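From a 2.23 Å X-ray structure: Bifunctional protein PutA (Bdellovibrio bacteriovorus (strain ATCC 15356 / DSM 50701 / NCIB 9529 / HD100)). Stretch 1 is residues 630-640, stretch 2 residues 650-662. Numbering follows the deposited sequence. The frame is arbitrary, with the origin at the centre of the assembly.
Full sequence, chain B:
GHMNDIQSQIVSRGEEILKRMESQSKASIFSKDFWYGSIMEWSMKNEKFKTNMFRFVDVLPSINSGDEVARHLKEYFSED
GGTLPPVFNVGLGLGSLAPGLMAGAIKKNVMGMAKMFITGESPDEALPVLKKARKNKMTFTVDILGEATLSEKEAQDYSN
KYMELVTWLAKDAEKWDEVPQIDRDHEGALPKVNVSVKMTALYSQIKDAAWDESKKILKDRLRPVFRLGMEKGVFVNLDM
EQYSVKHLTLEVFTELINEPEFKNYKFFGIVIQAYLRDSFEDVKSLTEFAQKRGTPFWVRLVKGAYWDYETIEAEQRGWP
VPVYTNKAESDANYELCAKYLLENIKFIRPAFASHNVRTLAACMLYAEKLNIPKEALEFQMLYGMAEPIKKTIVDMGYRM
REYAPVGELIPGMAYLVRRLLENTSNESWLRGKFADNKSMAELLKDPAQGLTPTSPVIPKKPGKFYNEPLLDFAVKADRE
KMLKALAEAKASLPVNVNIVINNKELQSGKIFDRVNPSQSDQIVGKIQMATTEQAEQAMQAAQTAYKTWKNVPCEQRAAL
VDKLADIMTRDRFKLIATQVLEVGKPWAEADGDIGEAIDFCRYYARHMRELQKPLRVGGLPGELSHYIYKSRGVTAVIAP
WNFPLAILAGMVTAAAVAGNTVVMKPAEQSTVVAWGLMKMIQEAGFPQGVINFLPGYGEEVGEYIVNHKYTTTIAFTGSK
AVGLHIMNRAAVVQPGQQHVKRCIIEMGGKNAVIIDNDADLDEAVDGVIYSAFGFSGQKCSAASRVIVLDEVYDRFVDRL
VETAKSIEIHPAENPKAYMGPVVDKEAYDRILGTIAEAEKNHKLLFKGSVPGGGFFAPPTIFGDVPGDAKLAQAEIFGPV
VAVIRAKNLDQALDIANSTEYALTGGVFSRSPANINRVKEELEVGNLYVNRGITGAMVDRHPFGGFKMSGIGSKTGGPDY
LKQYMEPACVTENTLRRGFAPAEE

Stretch 1 (630-640) KSRGVTAVIAP
Stretch 2 (650-662) GMVTAAAVAGNTV

This is a strand-helix-strand contact in which the strand of stretch 1 pairs parallel with the strand opening at the end of stretch 2, while the helix before that strand packs back across one face of the pair, with an asparagine side chain pinning the turn.

Build stretch 1 as an extended chain: Lys 630 is in strand, and after Ser 631 (-73/166) the chain turns at Arg 632 (phi/psi -106/-41) and Gly 633 (148/-149), then runs as strand through Ile 638. Stretch 2 is helical from Gly 650 to Val 657, turns through Ala 658 and Gly 659, and is extended by Val 662. The helix runs antiparallel to strand 634-638, at 172° and 9.0 Å between axes. Its i to i+4 bonds run from Ala 654 N to Gly 650 O through Ala 658 N to Ala 654 O.

A Schellman motif ends the helix. Gly 659 adopts 95/6, Gly 659 N bonds to Ala 656 O at 2.8 Å, and Asn 660 N reaches back to Ala 655 O at 3.0 Å. These angles call for glycine by themselves, and a CB here would also sit 3.1 Å from Ser 631 CB. Ser 631, chi1 p, points toward this turn, its CB 3.3 Å from Ala 658 O.

Asn 660 is the polar key. With chi1 m and chi2 -79°, its OD1 accepts two backbone bonds, from Arg 632 N at 2.7 Å and Gly 633 N at 2.8 Å, while its ND2 donates to Ala 655 O at 3.0 Å. One amide thus ties the break in stretch 1 to the last turn of the helix, using both its acceptor and its donor. The backbone of Gly 633 is one that a CB would jam against the preceding carbonyl, so glycine suits it. Arg 632, chi1 m, sends its end away to partners elsewhere in the structure.

The sheet register pairs Thr 635 with Val 662, CA to CA 4.8 Å. Thr 635 N donates to Thr 661 O at 2.7 Å, and Val 662 CA makes a CA-H...O contact with Thr 635 O at 3.4 Å. Val 634 (t) and Thr 661 (p) share one face, Val 634 CG2 lying 3.5 Å from Thr 661 OG1; Thr 635 and Val 662 share the other.

That second face meets the helix through Thr 635 and Val 637, against Ala 655, Val 652 and the long, unbranched Met 651. Thr 635 (m) sets CG2 3.8 Å from Ala 655 CB, a short residue in a close spot; its OG1 is buried without a polar partner. Val 637 (t) turns CG1 to Met 651 CB at 3.8 Å and to Val 652 CG2 at 4.1 Å, and CG2 to Val 662 CG1 at 3.9 Å, so its two methyls join helix and neighbouring strand. Met 651 (m, t, t) extends past it, SD 4.3 Å from Ala 639 CB. Ala 636 and Ile 638 point away. Together the stretches bury 586 Å².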

# COMPACT_ATOMS: atom_id res chain seq x y z
N LYS B 630 -8.19 10.86 4.78
CA LYS B 630 -9.13 11.97 4.75
C LYS B 630 -8.99 12.75 3.45
O LYS B 630 -7.92 12.79 2.85
CB LYS B 630 -8.87 12.96 5.91
CG LYS B 630 -9.10 12.42 7.34
CD LYS B 630 -8.55 13.45 8.35
CE LYS B 630 -8.86 13.14 9.83
NZ LYS B 630 -10.31 13.13 10.13
N SER B 631 -10.08 13.40 3.02
CA SER B 631 -9.99 14.33 1.91
C SER B 631 -9.27 15.60 2.35
O SER B 631 -9.08 15.85 3.54
CB SER B 631 -11.38 14.65 1.38
OG SER B 631 -12.18 15.17 2.41
N ARG B 632 -8.86 16.42 1.37
CA ARG B 632 -8.12 17.66 1.65
C ARG B 632 -8.94 18.94 1.49
O ARG B 632 -8.80 19.85 2.30
CB ARG B 632 -6.88 17.76 0.75
CG ARG B 632 -5.92 16.57 0.84
CD ARG B 632 -4.53 16.86 0.22
NE ARG B 632 -3.68 17.64 1.13
CZ ARG B 632 -3.26 18.88 0.90
NH1 ARG B 632 -3.59 19.50 -0.22
NH2 ARG B 632 -2.50 19.50 1.80
N GLY B 633 -9.78 19.06 0.47
CA GLY B 633 -10.55 20.30 0.28
C GLY B 633 -10.79 20.56 -1.20
O GLY B 633 -10.88 19.63 -1.99
N VAL B 634 -10.86 21.85 -1.56
CA VAL B 634 -11.12 22.22 -2.95
C VAL B 634 -9.88 21.94 -3.78
O VAL B 634 -8.77 22.35 -3.43
CB VAL B 634 -11.54 23.69 -3.06
CG1 VAL B 634 -11.64 24.09 -4.52
CG2 VAL B 634 -12.90 23.94 -2.36
N THR B 635 -10.06 21.23 -4.90
CA THR B 635 -8.97 20.87 -5.78
C THR B 635 -9.08 21.64 -7.09
O THR B 635 -10.10 21.57 -7.76
CB THR B 635 -8.97 19.36 -6.05
OG1 THR B 635 -8.72 18.68 -4.82
CG2 THR B 635 -7.90 18.98 -7.08
N ALA B 636 -8.01 22.34 -7.45
CA ALA B 636 -7.93 23.03 -8.73
C ALA B 636 -7.34 22.08 -9.76
O ALA B 636 -6.27 21.52 -9.54
CB ALA B 636 -7.07 24.29 -8.61
N VAL B 637 -8.06 21.88 -10.86
CA VAL B 637 -7.65 20.96 -11.93
C VAL B 637 -7.38 21.78 -13.19
O VAL B 637 -8.28 22.42 -13.75
CB VAL B 637 -8.73 19.89 -12.18
CG1 VAL B 637 -8.42 19.11 -13.45
CG2 VAL B 637 -8.82 18.96 -10.97
N ILE B 638 -6.13 21.77 -13.63
CA ILE B 638 -5.68 22.52 -14.80
C ILE B 638 -5.13 21.50 -15.79
O ILE B 638 -4.01 20.99 -15.64
CB ILE B 638 -4.65 23.60 -14.42
CG1 ILE B 638 -5.28 24.51 -13.37
CG2 ILE B 638 -4.16 24.40 -15.64
CD1 ILE B 638 -4.52 25.79 -13.15
N ALA B 639 -5.94 21.19 -16.82
CA ALA B 639 -5.74 20.01 -17.64
C ALA B 639 -5.25 20.39 -19.03
O ALA B 639 -5.52 21.49 -19.52
CB ALA B 639 -7.03 19.20 -17.77
N PRO B 640 -4.53 19.50 -19.69
CA PRO B 640 -4.01 19.82 -21.03
C PRO B 640 -5.02 19.48 -22.13
O PRO B 640 -6.13 19.02 -21.85
CB PRO B 640 -2.77 18.93 -21.13
CG PRO B 640 -3.20 17.69 -20.39
CD PRO B 640 -4.08 18.19 -19.22
N GLY B 650 -9.26 11.79 -15.34
CA GLY B 650 -8.49 11.17 -14.26
C GLY B 650 -8.24 12.11 -13.09
O GLY B 650 -8.36 11.71 -11.92
N MET B 651 -7.85 13.35 -13.38
CA MET B 651 -7.65 14.33 -12.30
C MET B 651 -8.95 14.58 -11.55
O MET B 651 -8.99 14.55 -10.32
CB MET B 651 -7.10 15.64 -12.87
CG MET B 651 -5.69 15.58 -13.47
SD MET B 651 -5.35 17.10 -14.43
CE MET B 651 -3.56 17.16 -14.39
N VAL B 652 -10.05 14.79 -12.29
CA VAL B 652 -11.32 15.16 -11.67
C VAL B 652 -11.88 14.01 -10.84
O VAL B 652 -12.37 14.22 -9.71
CB VAL B 652 -12.33 15.63 -12.74
CG1 VAL B 652 -13.73 15.82 -12.12
CG2 VAL B 652 -11.90 16.94 -13.34
N THR B 653 -11.89 12.79 -11.39
CA THR B 653 -12.48 11.67 -10.65
C THR B 653 -11.62 11.27 -9.47
O THR B 653 -12.14 10.89 -8.41
CB THR B 653 -12.74 10.46 -11.55
OG1 THR B 653 -11.51 10.04 -12.17
CG2 THR B 653 -13.76 10.77 -12.61
N ALA B 654 -10.29 11.32 -9.62
CA ALA B 654 -9.43 11.00 -8.48
C ALA B 654 -9.69 11.97 -7.34
O ALA B 654 -9.94 11.55 -6.20
CB ALA B 654 -7.95 11.03 -8.87
N ALA B 655 -9.71 13.27 -7.64
CA ALA B 655 -9.96 14.28 -6.62
C ALA B 655 -11.33 14.08 -5.99
O ALA B 655 -11.47 14.06 -4.77
CB ALA B 655 -9.86 15.67 -7.23
N ALA B 656 -12.36 13.94 -6.83
CA ALA B 656 -13.72 13.86 -6.32
C ALA B 656 -13.98 12.55 -5.58
O ALA B 656 -14.58 12.56 -4.50
CB ALA B 656 -14.72 14.05 -7.47
N VAL B 657 -13.51 11.41 -6.13
CA VAL B 657 -13.80 10.16 -5.44
C VAL B 657 -13.10 10.13 -4.09
O VAL B 657 -13.59 9.51 -3.15
CB VAL B 657 -13.40 8.92 -6.29
CG1 VAL B 657 -11.91 8.56 -6.09
CG2 VAL B 657 -14.28 7.74 -5.92
N ALA B 658 -11.98 10.85 -3.96
CA ALA B 658 -11.33 10.95 -2.66
C ALA B 658 -12.07 11.85 -1.69
O ALA B 658 -11.60 12.00 -0.55
CB ALA B 658 -9.89 11.46 -2.82
N GLY B 659 -13.20 12.43 -2.07
CA GLY B 659 -13.95 13.29 -1.18
C GLY B 659 -13.66 14.77 -1.34
O GLY B 659 -14.10 15.56 -0.50
N ASN B 660 -12.87 15.16 -2.33
CA ASN B 660 -12.64 16.58 -2.56
C ASN B 660 -13.67 17.14 -3.52
O ASN B 660 -14.33 16.40 -4.26
CB ASN B 660 -11.23 16.80 -3.10
CG ASN B 660 -10.17 16.18 -2.21
OD1 ASN B 660 -9.80 16.75 -1.17
ND2 ASN B 660 -9.68 15.00 -2.61
N THR B 661 -13.83 18.46 -3.52
CA THR B 661 -14.57 19.12 -4.58
C THR B 661 -13.59 19.73 -5.57
O THR B 661 -12.38 19.82 -5.30
CB THR B 661 -15.55 20.16 -4.03
OG1 THR B 661 -14.85 21.17 -3.31
CG2 THR B 661 -16.55 19.49 -3.08
N VAL B 662 -14.10 20.14 -6.73
CA VAL B 662 -13.26 20.40 -7.90
C VAL B 662 -13.71 21.67 -8.61
O VAL B 662 -14.90 21.89 -8.83
CB VAL B 662 -13.30 19.21 -8.88
CG1 VAL B 662 -12.59 19.58 -10.17
CG2 VAL B 662 -12.69 17.97 -8.25